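Local coordinates for acetylserotonin O-methyltransferase (Homo sapiens, PDB 4A6D), which transfers a methyl group from S-adenosyl-L-methionine to N-acetylserotonin, giving melatonin and S-adenosyl-L-homocysteine, at residues 70-74 / 85-90. Residues are numbered along the deposited sequence; the frame is centred on the assembly and turned at random.
Sequences LKLLK and RNTELS. With SO4 (sulfate ion), chain G.
With chi1 at 50°, the hydroxyl of Thr-87 sits between its own backbone N and carbonyl carbon, and from there OG1 gives a short 2.7 Å hydrogen bond to Leu-72 O. It arrives from above the carbonyl plane, 54° out of it. Ser-90 has nearly the same first torsion, which brings its OG to 3.0 Å from that same Leu-72 O; Asn-86 OD1 competes for its proton. Thr-87 and Ser-90 also form the capping box of helix 88-94: Ser-90 N donates to Thr-87 OG1, and Thr-87 N to Ser-90 OG. The carbonyl of Leu-72, just past the Schellman motif at Lys-71 that ends helix 57-69, is thus tied to the start of the next helix.

Further along, Lys-74 and Arg-85 form an antiparallel hydrogen-bonded pair, with Lys-74 N to Arg-85 O at 3.0 Å and nearly straight (174°). Their side chains share a face of the hairpin, and Lys-74 CB lies over one face of the Arg-85 guanidinium, off its centre. A sulfate, probably from the crystallisation liquor, accepts from Glu-88 N through O3 (3.1 Å) and lies beside the Lys-74 chain; its charge probably eases the closeness of Lys-74 to Arg-85, whose guanidinium also has a salt bridge to Glu-76.

On the buried side, Leu-72 CD2 meets Leu-89 CD2 at 3.8 Å. The contact closes the base of hairpin 73-78/81-86 in the dimerisation domain: Leu-73 packs against helices 33-39 and 57-69, Leu-72 touches helix 7-31, and Leu-72 and Leu-89 reach Tyr-15 and Leu-12 of the second subunit, respectively.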
# COMPACT_ATOMS: atom_id res chain seq x y z
N LEU A 70 1.45 14.97 0.98
CA LEU A 70 0.55 14.24 0.07
C LEU A 70 -0.52 15.15 -0.54
O LEU A 70 -1.26 14.71 -1.41
CB LEU A 70 -0.16 13.06 0.80
CG LEU A 70 0.70 11.84 1.18
CD1 LEU A 70 -0.14 10.79 1.90
CD2 LEU A 70 1.39 11.21 -0.04
N LYS A 71 -0.62 16.42 -0.10
CA LYS A 71 -1.63 17.39 -0.59
C LYS A 71 -3.04 17.08 -0.10
O LYS A 71 -4.03 17.51 -0.72
CB LYS A 71 -1.57 17.67 -2.12
CG LYS A 71 -0.28 18.36 -2.59
CD LYS A 71 0.68 17.39 -3.33
CE LYS A 71 0.19 16.96 -4.72
NZ LYS A 71 0.90 15.75 -5.23
N LEU A 72 -3.14 16.34 1.02
CA LEU A 72 -4.44 16.06 1.62
C LEU A 72 -4.72 17.22 2.58
O LEU A 72 -5.88 17.57 2.79
CB LEU A 72 -4.48 14.69 2.33
CG LEU A 72 -4.17 13.45 1.49
CD1 LEU A 72 -3.92 12.24 2.37
CD2 LEU A 72 -5.25 13.20 0.44
N LEU A 73 -3.66 17.84 3.13
CA LEU A 73 -3.77 19.01 4.02
C LEU A 73 -2.85 20.18 3.61
O LEU A 73 -1.85 19.98 2.92
CB LEU A 73 -3.52 18.64 5.50
CG LEU A 73 -4.46 17.65 6.18
CD1 LEU A 73 -4.00 17.41 7.60
CD2 LEU A 73 -5.91 18.13 6.18
N LYS A 74 -3.21 21.39 4.06
CA LYS A 74 -2.43 22.61 3.85
C LYS A 74 -1.89 23.05 5.22
O LYS A 74 -2.57 22.89 6.23
CB LYS A 74 -3.29 23.74 3.26
CG LYS A 74 -3.67 23.60 1.78
CD LYS A 74 -3.96 24.96 1.11
CE LYS A 74 -5.29 25.59 1.51
NZ LYS A 74 -5.60 26.82 0.73
N ARG A 85 -4.99 22.89 8.00
CA ARG A 85 -6.34 23.13 7.50
C ARG A 85 -6.63 22.14 6.37
O ARG A 85 -5.69 21.59 5.78
CB ARG A 85 -6.51 24.61 7.06
CG ARG A 85 -6.06 24.95 5.65
CD ARG A 85 -6.02 26.45 5.42
NE ARG A 85 -4.85 26.85 4.62
CZ ARG A 85 -3.62 26.98 5.10
NH1 ARG A 85 -3.36 26.73 6.38
NH2 ARG A 85 -2.62 27.35 4.30
N ASN A 86 -7.92 21.89 6.08
CA ASN A 86 -8.34 20.99 5.01
C ASN A 86 -8.10 21.62 3.64
O ASN A 86 -8.02 22.86 3.50
CB ASN A 86 -9.82 20.62 5.16
CG ASN A 86 -10.12 19.47 6.10
OD1 ASN A 86 -9.49 18.41 6.05
ND2 ASN A 86 -11.16 19.63 6.90
N THR A 87 -7.98 20.76 2.62
CA THR A 87 -7.85 21.12 1.21
C THR A 87 -9.25 21.00 0.57
O THR A 87 -10.22 20.70 1.27
CB THR A 87 -6.91 20.13 0.50
OG1 THR A 87 -7.31 18.79 0.82
CG2 THR A 87 -5.45 20.37 0.84
N GLU A 88 -9.35 21.20 -0.76
CA GLU A 88 -10.62 21.03 -1.47
C GLU A 88 -10.92 19.54 -1.48
O GLU A 88 -12.05 19.14 -1.20
CB GLU A 88 -10.54 21.58 -2.90
CG GLU A 88 -10.71 23.09 -2.97
CD GLU A 88 -12.12 23.63 -3.19
OE1 GLU A 88 -13.09 22.85 -3.06
OE2 GLU A 88 -12.24 24.84 -3.47
N LEU A 89 -9.86 18.72 -1.69
CA LEU A 89 -9.86 17.26 -1.71
C LEU A 89 -10.47 16.66 -0.43
O LEU A 89 -11.39 15.87 -0.51
CB LEU A 89 -8.40 16.76 -1.89
CG LEU A 89 -8.18 15.34 -2.43
CD1 LEU A 89 -6.79 15.19 -3.01
CD2 LEU A 89 -8.43 14.28 -1.38
N SER A 90 -9.89 17.00 0.73
CA SER A 90 -10.30 16.47 2.03
C SER A 90 -11.66 16.95 2.48
O SER A 90 -12.40 16.19 3.09
CB SER A 90 -9.23 16.71 3.10
OG SER A 90 -8.82 18.06 3.21
S SO4 G . -6.69 23.73 -1.89
O1 SO4 G . -7.55 24.52 -2.79
O2 SO4 G . -7.13 23.94 -0.51
O3 SO4 G . -6.81 22.30 -2.22
O4 SO4 G . -5.29 24.16 -2.02